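Local coordinates for 2,3-dimethylmalate lyase (Aspergillus niger, PDB 3FA4), which is a lyase of the phosphoenolpyruvate phosphomutase family, with a TIM-barrel type fold, and binds a magnesium ion, at residues B[83-88]-B[107-112]; B[7-12]-B[154-159]; B[100-105]-B[149-154]. One frame throughout, in Å; residues are numbered along the deposited sequence.

Interaction 1 of 3, residues B[83-88]-B[107-112]. With MG (magnesium ion), chain N.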
loop_
_atom_site.group_PDB
_atom_site.type_symbol
_atom_site.label_atom_id
_atom_site.label_comp_id
_atom_site.label_asym_id
_atom_site.label_seq_id
_atom_site.Cartn_x
_atom_site.Cartn_y
_atom_site.Cartn_z
ATOM N N VAL B 83 0.792 -20.002 -9.384
ATOM C CA VAL B 83 -0.205 -18.984 -9.655
ATOM C C VAL B 83 0.070 -18.255 -10.960
ATOM O O VAL B 83 1.131 -17.715 -11.169
ATOM C CB VAL B 83 -0.312 -17.981 -8.495
ATOM C CG1 VAL B 83 -1.323 -16.862 -8.755
ATOM C CG2 VAL B 83 -0.577 -18.685 -7.198
ATOM N N ILE B 84 -0.910 -18.268 -11.834
ATOM C CA ILE B 84 -0.866 -17.500 -13.120
ATOM C C ILE B 84 -1.637 -16.248 -12.870
ATOM O O ILE B 84 -2.757 -16.365 -12.532
ATOM C CB ILE B 84 -1.533 -18.282 -14.298
ATOM C CG1 ILE B 84 -0.861 -19.663 -14.404
ATOM C CG2 ILE B 84 -1.408 -17.485 -15.616
ATOM C CD1 ILE B 84 -1.601 -20.660 -15.166
ATOM N N ALA B 85 -1.027 -15.064 -13.014
ATOM C CA ALA B 85 -1.637 -13.801 -12.682
ATOM C C ALA B 85 -1.915 -12.874 -13.879
ATOM O O ALA B 85 -1.089 -12.665 -14.738
ATOM C CB ALA B 85 -0.765 -13.087 -11.713
ATOM N N ASP B 86 -3.078 -12.238 -13.916
ATOM C CA ASP B 86 -3.293 -11.193 -14.941
ATOM C C ASP B 86 -2.200 -10.103 -14.707
ATOM O O ASP B 86 -1.771 -9.955 -13.539
ATOM C CB ASP B 86 -4.727 -10.701 -14.852
ATOM C CG ASP B 86 -5.021 -9.613 -15.820
ATOM O OD1 ASP B 86 -4.301 -9.455 -16.853
ATOM O OD2 ASP B 86 -5.973 -8.845 -15.545
ATOM N N ALA B 87 -1.657 -9.446 -15.766
ATOM C CA ALA B 87 -0.740 -8.294 -15.602
ATOM C C ALA B 87 -1.098 -7.222 -16.628
ATOM O O ALA B 87 -0.276 -6.346 -16.929
ATOM C CB ALA B 87 0.765 -8.667 -15.763
ATOM N N ASP B 88 -2.316 -7.317 -17.185
ATOM C CA ASP B 88 -2.818 -6.341 -18.128
ATOM C C ASP B 88 -1.797 -6.011 -19.224
ATOM O O ASP B 88 -1.388 -6.906 -19.944
ATOM C CB ASP B 88 -3.301 -5.115 -17.385
ATOM C CG ASP B 88 -4.375 -5.463 -16.355
ATOM O OD1 ASP B 88 -5.284 -6.271 -16.660
ATOM O OD2 ASP B 88 -4.291 -4.978 -15.207
ATOM N N SER B 107 7.656 -11.655 -5.621
ATOM C CA SER B 107 6.402 -12.113 -5.002
ATOM C C SER B 107 6.066 -13.600 -5.103
ATOM O O SER B 107 5.244 -14.089 -4.384
ATOM C CB SER B 107 5.255 -11.398 -5.638
ATOM O OG SER B 107 5.292 -10.019 -5.345
ATOM N N GLY B 108 6.665 -14.298 -6.024
ATOM C CA GLY B 108 6.505 -15.737 -6.119
ATOM C C GLY B 108 5.465 -16.124 -7.127
ATOM O O GLY B 108 5.047 -17.299 -7.166
ATOM N N VAL B 109 5.095 -15.168 -7.992
ATOM C CA VAL B 109 4.148 -15.449 -9.102
ATOM C C VAL B 109 4.775 -16.429 -10.080
ATOM O O VAL B 109 5.918 -16.232 -10.375
ATOM C CB VAL B 109 3.705 -14.184 -9.787
ATOM C CG1 VAL B 109 2.669 -14.528 -10.854
ATOM C CG2 VAL B 109 3.084 -13.273 -8.733
ATOM N N ALA B 110 4.074 -17.502 -10.503
ATOM C CA ALA B 110 4.620 -18.440 -11.494
ATOM C C ALA B 110 4.573 -18.013 -13.004
ATOM O O ALA B 110 5.430 -18.412 -13.780
ATOM C CB ALA B 110 4.048 -19.841 -11.299
ATOM N N ALA B 111 3.562 -17.280 -13.418
ATOM C CA ALA B 111 3.413 -16.855 -14.788
ATOM C C ALA B 111 2.538 -15.602 -14.756
ATOM O O ALA B 111 1.813 -15.430 -13.814
ATOM C CB ALA B 111 2.717 -17.949 -15.599
ATOM N N PHE B 112 2.609 -14.733 -15.756
ATOM C CA PHE B 112 1.651 -13.595 -15.842
ATOM C C PHE B 112 1.360 -13.369 -17.291
ATOM O O PHE B 112 2.228 -13.582 -18.116
ATOM C CB PHE B 112 2.223 -12.285 -15.231
ATOM C CG PHE B 112 3.553 -11.853 -15.790
ATOM C CD1 PHE B 112 3.625 -10.995 -16.873
ATOM C CD2 PHE B 112 4.731 -12.263 -15.211
ATOM C CE1 PHE B 112 4.861 -10.551 -17.364
ATOM C CE2 PHE B 112 5.968 -11.859 -15.708
ATOM C CZ PHE B 112 6.032 -10.993 -16.783
HETATM MG MG MG N . -6.817 -7.520 -17.165
HETATM O O HOH W 1 3.107 -19.227 -8.036
HETATM O O HOH W 2 -6.027 -8.505 -18.708
HETATM O O HOH W 3 -7.759 -6.777 -15.534
HETATM O O HOH W 4 -8.582 -8.918 -17.309
#
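Ile84 pairs with Ala111 and Ala85 with Phe112 in two consecutive parallel bridges, buried, between strands 83-86 and 111-114, neighbours in the TIM-type barrel; helix 94-107 is the crossover of this beta-alpha-beta unit. Ala85 N gives Ala111 O a nearly straight hydrogen bond (3.0 Å, 166°). At the start of the pairing Val83 O takes two weak bonds, from Ala110 N at 3.0 Å and Ala111 N at 3.3 Å, just after the Schellman turn at Gly108 that closes the helix. A water joins Val83 N to Gly108 O. On one face of the sheet Ile84 CG1 lies 4.1 Å from Ala111 CB, and both residues reach Ile158 of strand 156-161, which lies on the other side of strand 111-114 from 83-86. On the other face Ala85 CB rests 3.8 Å from Val109 CG1. Just past the strand, Ala87 CB approaches Phe112 CD1 obliquely at 3.9 Å; Phe112 CG stands between its backbone N and carbonyl carbon (chi1 54°), and the ring leads away from 83-88. Tyr104 packs on both alanines. At the carboxyl end of strand 83-86 the chain binds magnesium through Asp86 OD2 (2.3 Å) and Asp88 OD1 (2.0 Å), with three waters completing the modelled ligands. Asp86 thus works twice: OD2 binds the metal, while OD1 accepts from Asp88 N, above the carboxylate plane, in an Asx turn, and from a water of the metal shell.

Interaction 2 of 3, residues B[7-12]-B[154-159]; sequences TSLRRA and DIVVIA
Thr7 and Arg10, one turn apart on helix 5-13, bring their CA atoms to 5.6 Å from that of Asp154 and 6.5 Å from that of Val156, where the chain enters strand 156-161. The helix packs at the amino-terminal end of this strand of the TIM-type barrel. Thr7 OG1, set beside its backbone N (chi1 -59°), donates to Asp154 OD2 at 2.5 Å, using the anti lone pair of that oxygen. Arg10 starts with CG anti to the backbone N (chi1 -164°), then bends at chi2 and chi3, and its CD passes 4.0 Å from Asp154 CB. The Asp154 carboxylate is not its partner; the guanidinium turns to the backbone, and its NH2 makes a salt bridge with Asp185, the residue before the next strand. One residue earlier, Leu9 CD2 touches Val156 CB at 4.2 Å; also meeting Ala110 and Ala111, Leu9 lies against the starts of strands 156-161 and 111-114. Val156 CG2 comes 3.5 Å from Arg10 NH1, obliquely to the guanidinium plane. At the guanidinium edge Arg10 NH1 meets two successive carbonyls: a weak bond to Ile155 O at 2.8 Å, and a doubtful, very short one of 2.5 Å to Asp154 O.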
loop_
_atom_site.group_PDB
_atom_site.type_symbol
_atom_site.label_atom_id
_atom_site.label_comp_id
_atom_site.label_asym_id
_atom_site.label_seq_id
_atom_site.Cartn_x
_atom_site.Cartn_y
_atom_site.Cartn_z
ATOM N N THR B 7 9.520 -22.043 -11.482
ATOM C CA THR B 7 10.410 -23.134 -11.850
ATOM C C THR B 7 9.690 -24.471 -12.008
ATOM O O THR B 7 10.014 -25.251 -12.897
ATOM C CB THR B 7 11.559 -23.293 -10.813
ATOM O OG1 THR B 7 12.320 -22.069 -10.742
ATOM C CG2 THR B 7 12.477 -24.428 -11.210
ATOM N N SER B 8 8.721 -24.774 -11.165
ATOM C CA SER B 8 8.066 -26.066 -11.359
ATOM C C SER B 8 7.007 -25.949 -12.512
ATOM O O SER B 8 6.862 -26.847 -13.306
ATOM C CB SER B 8 7.559 -26.605 -10.019
ATOM O OG SER B 8 6.555 -25.789 -9.483
ATOM N N LEU B 9 6.326 -24.814 -12.637
ATOM C CA LEU B 9 5.503 -24.498 -13.842
ATOM C C LEU B 9 6.305 -24.616 -15.125
ATOM O O LEU B 9 5.895 -25.307 -16.061
ATOM C CB LEU B 9 4.856 -23.104 -13.782
ATOM C CG LEU B 9 3.767 -22.858 -14.836
ATOM C CD1 LEU B 9 2.648 -23.921 -14.812
ATOM C CD2 LEU B 9 3.144 -21.397 -14.757
ATOM N N ARG B 10 7.456 -23.962 -15.167
ATOM C CA ARG B 10 8.340 -23.971 -16.339
ATOM C C ARG B 10 8.674 -25.392 -16.717
ATOM O O ARG B 10 8.623 -25.767 -17.856
ATOM C CB ARG B 10 9.630 -23.201 -15.997
ATOM C CG ARG B 10 10.407 -22.835 -17.171
ATOM C CD ARG B 10 11.192 -21.542 -16.996
ATOM N NE ARG B 10 11.153 -20.805 -18.234
ATOM C CZ ARG B 10 10.546 -19.648 -18.379
ATOM N NH1 ARG B 10 9.922 -19.072 -17.416
ATOM N NH2 ARG B 10 10.561 -19.054 -19.504
ATOM N N ARG B 11 9.050 -26.180 -15.721
ATOM C CA ARG B 11 9.472 -27.541 -15.871
ATOM C C ARG B 11 8.301 -28.406 -16.363
ATOM O O ARG B 11 8.509 -29.287 -17.167
ATOM C CB ARG B 11 10.041 -28.051 -14.535
ATOM C CG ARG B 11 10.417 -29.540 -14.578
ATOM C CD ARG B 11 11.244 -30.029 -13.370
ATOM N NE ARG B 11 11.364 -31.523 -13.358
ATOM C CZ ARG B 11 12.413 -32.241 -13.801
ATOM N NH1 ARG B 11 13.492 -31.620 -14.311
ATOM N NH2 ARG B 11 12.412 -33.595 -13.716
ATOM N N ALA B 12 7.074 -28.142 -15.897
ATOM C CA ALA B 12 5.884 -28.902 -16.323
ATOM C C ALA B 12 5.548 -28.566 -17.773
ATOM O O ALA B 12 5.064 -29.412 -18.494
ATOM C CB ALA B 12 4.709 -28.558 -15.420
ATOM N N ASP B 154 12.705 -17.367 -13.420
ATOM C CA ASP B 154 12.024 -18.353 -14.267
ATOM C C ASP B 154 10.538 -18.021 -14.437
ATOM O O ASP B 154 9.791 -18.828 -14.951
ATOM C CB ASP B 154 12.008 -19.706 -13.585
ATOM C CG ASP B 154 13.335 -20.453 -13.667
ATOM O OD1 ASP B 154 14.126 -20.142 -14.565
ATOM O OD2 ASP B 154 13.556 -21.388 -12.842
ATOM N N ILE B 155 10.081 -16.854 -13.983
ATOM C CA ILE B 155 8.694 -16.520 -14.182
ATOM C C ILE B 155 8.383 -16.792 -15.682
ATOM O O ILE B 155 9.216 -16.519 -16.529
ATOM C CB ILE B 155 8.373 -15.032 -13.687
ATOM C CG1 ILE B 155 6.837 -14.844 -13.497
ATOM C CG2 ILE B 155 9.008 -14.028 -14.609
ATOM C CD1 ILE B 155 6.418 -13.644 -12.756
ATOM N N VAL B 156 7.202 -17.367 -15.955
ATOM C CA VAL B 156 6.676 -17.747 -17.274
ATOM C C VAL B 156 5.940 -16.557 -17.939
ATOM O O VAL B 156 4.993 -16.055 -17.409
ATOM C CB VAL B 156 5.802 -19.083 -17.116
ATOM C CG1 VAL B 156 4.927 -19.401 -18.328
ATOM C CG2 VAL B 156 6.706 -20.288 -16.822
ATOM N N VAL B 157 6.431 -16.079 -19.075
ATOM C CA VAL B 157 5.808 -14.986 -19.807
ATOM C C VAL B 157 4.742 -15.503 -20.771
ATOM O O VAL B 157 5.028 -16.239 -21.716
ATOM C CB VAL B 157 6.853 -14.071 -20.524
ATOM C CG1 VAL B 157 6.171 -12.897 -21.117
ATOM C CG2 VAL B 157 7.855 -13.532 -19.484
ATOM N N ILE B 158 3.493 -15.160 -20.493
ATOM C CA ILE B 158 2.420 -15.512 -21.404
ATOM C C ILE B 158 2.113 -14.318 -22.284
ATOM O O ILE B 158 1.943 -13.256 -21.732
ATOM C CB ILE B 158 1.180 -16.003 -20.675
ATOM C CG1 ILE B 158 1.577 -17.081 -19.615
ATOM C CG2 ILE B 158 0.192 -16.480 -21.716
ATOM C CD1 ILE B 158 0.454 -17.809 -18.880
ATOM N N ALA B 159 2.103 -14.497 -23.623
ATOM C CA ALA B 159 1.794 -13.455 -24.599
ATOM C C ALA B 159 0.317 -13.572 -25.006
ATOM O O ALA B 159 -0.104 -14.526 -25.608
ATOM C CB ALA B 159 2.741 -13.550 -25.833
#

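Interaction 3 of 3, residues B[100-105]-B[149-154]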
loop_
_atom_site.group_PDB
_atom_site.type_symbol
_atom_site.label_atom_id
_atom_site.label_comp_id
_atom_site.label_asym_id
_atom_site.label_seq_id
_atom_site.Cartn_x
_atom_site.Cartn_y
_atom_site.Cartn_z
ATOM N N THR B 100 7.271 -4.519 -13.258
ATOM C CA THR B 100 6.170 -5.471 -12.998
ATOM C C THR B 100 6.746 -6.909 -12.958
ATOM O O THR B 100 6.381 -7.719 -12.139
ATOM C CB THR B 100 5.176 -5.440 -14.179
ATOM O OG1 THR B 100 4.636 -4.149 -14.344
ATOM C CG2 THR B 100 4.030 -6.536 -14.056
ATOM N N THR B 101 7.646 -7.183 -13.886
ATOM C CA THR B 101 8.245 -8.534 -14.066
ATOM C C THR B 101 9.046 -8.889 -12.807
ATOM O O THR B 101 8.876 -9.951 -12.299
ATOM C CB THR B 101 9.087 -8.582 -15.352
ATOM O OG1 THR B 101 8.253 -8.251 -16.486
ATOM C CG2 THR B 101 9.738 -9.962 -15.600
ATOM N N GLU B 102 9.870 -7.941 -12.325
ATOM C CA GLU B 102 10.745 -8.082 -11.165
ATOM C C GLU B 102 9.963 -8.268 -9.825
ATOM O O GLU B 102 10.306 -9.162 -9.013
ATOM C CB GLU B 102 11.693 -6.858 -11.069
ATOM C CG GLU B 102 12.684 -6.769 -12.154
ATOM C CD GLU B 102 13.135 -5.340 -12.476
ATOM O OE1 GLU B 102 12.731 -4.338 -11.802
ATOM O OE2 GLU B 102 13.927 -5.216 -13.436
ATOM N N GLN B 103 8.987 -7.380 -9.598
ATOM C CA GLN B 103 8.035 -7.437 -8.509
ATOM C C GLN B 103 7.144 -8.693 -8.480
ATOM O O GLN B 103 7.009 -9.314 -7.444
ATOM C CB GLN B 103 7.165 -6.190 -8.540
ATOM C CG GLN B 103 7.911 -4.976 -8.145
ATOM C CD GLN B 103 7.043 -3.817 -7.943
ATOM O OE1 GLN B 103 5.885 -3.991 -7.579
ATOM N NE2 GLN B 103 7.583 -2.597 -8.120
ATOM N N TYR B 104 6.520 -9.068 -9.584
ATOM C CA TYR B 104 5.868 -10.395 -9.691
ATOM C C TYR B 104 6.809 -11.559 -9.393
ATOM O O TYR B 104 6.433 -12.489 -8.702
ATOM C CB TYR B 104 5.260 -10.595 -11.093
ATOM C CG TYR B 104 3.823 -10.059 -11.293
ATOM C CD1 TYR B 104 3.433 -8.849 -10.770
ATOM C CD2 TYR B 104 2.871 -10.791 -12.057
ATOM C CE1 TYR B 104 2.125 -8.354 -10.985
ATOM C CE2 TYR B 104 1.570 -10.313 -12.266
ATOM C CZ TYR B 104 1.229 -9.098 -11.716
ATOM O OH TYR B 104 -0.013 -8.631 -11.897
ATOM N N SER B 105 8.026 -11.531 -9.915
ATOM C CA SER B 105 8.991 -12.578 -9.634
ATOM C C SER B 105 9.334 -12.699 -8.160
ATOM O O SER B 105 9.167 -13.775 -7.605
ATOM C CB SER B 105 10.259 -12.339 -10.437
ATOM O OG SER B 105 9.866 -12.225 -11.787
ATOM N N GLN B 149 15.232 -12.275 -17.234
ATOM C CA GLN B 149 16.634 -12.630 -17.555
ATOM C C GLN B 149 17.726 -11.899 -16.706
ATOM O O GLN B 149 18.709 -12.488 -16.261
ATOM C CB GLN B 149 16.889 -12.424 -19.068
ATOM C CG GLN B 149 16.522 -13.708 -19.931
ATOM C CD GLN B 149 16.491 -13.536 -21.492
ATOM O OE1 GLN B 149 16.778 -12.465 -22.072
ATOM N NE2 GLN B 149 16.120 -14.609 -22.154
ATOM N N ARG B 150 17.580 -10.607 -16.493
ATOM C CA ARG B 150 18.481 -9.860 -15.639
ATOM C C ARG B 150 18.557 -10.411 -14.234
ATOM O O ARG B 150 19.603 -10.486 -13.652
ATOM C CB ARG B 150 18.040 -8.419 -15.558
ATOM C CG ARG B 150 18.763 -7.459 -16.413
ATOM C CD ARG B 150 18.088 -6.127 -16.392
ATOM N NE ARG B 150 17.729 -5.702 -17.721
ATOM C CZ ARG B 150 16.598 -5.139 -18.071
ATOM N NH1 ARG B 150 15.661 -4.877 -17.203
ATOM N NH2 ARG B 150 16.438 -4.803 -19.322
ATOM N N ILE B 151 17.419 -10.777 -13.685
ATOM C CA ILE B 151 17.337 -11.209 -12.262
ATOM C C ILE B 151 17.315 -12.720 -12.046
ATOM O O ILE B 151 17.195 -13.159 -10.899
ATOM C CB ILE B 151 16.203 -10.493 -11.481
ATOM C CG1 ILE B 151 14.834 -10.798 -12.125
ATOM C CG2 ILE B 151 16.548 -8.987 -11.369
ATOM C CD1 ILE B 151 13.589 -10.635 -11.308
ATOM N N GLY B 152 17.551 -13.489 -13.122
ATOM C CA GLY B 152 17.676 -14.937 -13.065
ATOM C C GLY B 152 16.358 -15.590 -12.737
ATOM O O GLY B 152 16.294 -16.645 -12.138
ATOM N N SER B 153 15.270 -14.966 -13.155
ATOM C CA SER B 153 13.936 -15.423 -12.776
ATOM C C SER B 153 13.311 -16.265 -13.843
ATOM O O SER B 153 13.411 -15.933 -15.030
ATOM C CB SER B 153 13.069 -14.232 -12.492
ATOM O OG SER B 153 11.723 -14.617 -12.541
ATOM N N ASP B 154 12.705 -17.367 -13.420
ATOM C CA ASP B 154 12.024 -18.353 -14.267
ATOM C C ASP B 154 10.538 -18.021 -14.437
ATOM O O ASP B 154 9.791 -18.828 -14.951
ATOM C CB ASP B 154 12.008 -19.706 -13.585
ATOM C CG ASP B 154 13.335 -20.453 -13.667
ATOM O OD1 ASP B 154 14.126 -20.142 -14.565
ATOM O OD2 ASP B 154 13.556 -21.388 -12.842
HETATM O O HOH W 5 15.556 -6.850 -14.386
#
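Glu102 and Ser105, one turn apart on helix 94-107, meet Arg150 and Ile151 near the end of helix 134-151 and Ser153 in the loop that follows, while Thr101, just before them, packs on Ala144, Ala147 and Arg148 of that helix. At Glu102 the tip of Ile151 comes in, with Ile151 CD1 3.8 Å from Glu102 CA and 4.1 Å from Glu102 CG. Farther out, Glu102 OE2 faces the edge of the Arg150 guanidinium, but at 4.2 Å from Arg150 NH1 it is too far for a salt bridge, and the two planes are turned 71° to each other. A water bridges them, donating to OE2 and accepting weakly from NH1. At Ser105, CB is the second support for Ile151 CD1, at 3.8 Å. Ser105 OG turns back to donate to Thr101 O at 2.5 Å, reaching that carbonyl from the face opposite the one used by Ser105 N, and accepts from Ser153 OG at 3.1 Å. Ser153 OG accepts from Ile155 N, a chain of donors running from the loop to Thr101 O. The two helices are thus neighbours outside strands 111-114 and 156-161, while Met2 of a second subunit touches both serines.

How the interactions relate
The three contacts lie close together, their centres 10 to 11 Å apart, on one sector of the barrel. Interaction 1 pairs strands 83-86 and 111-114; strand 156-161 of interaction 2 comes next in the sheet, joined by backbone bonds such as Val156 N to Ala110 O. Interaction 3 packs together the helices that precede strands 111-114 and 156-161. Along the chain, 7-12 comes first, then 83-88, 100-105, 107-112, 149-154 and 154-159, with Asp154 common to interactions 2 and 3. Tyr104 ties helix to metal loop through its OH on Asp86 O, and Ile155 packs against Tyr104, Ser105 and Phe112. The sector thus runs continuously from the amino-terminal helix to the magnesium site.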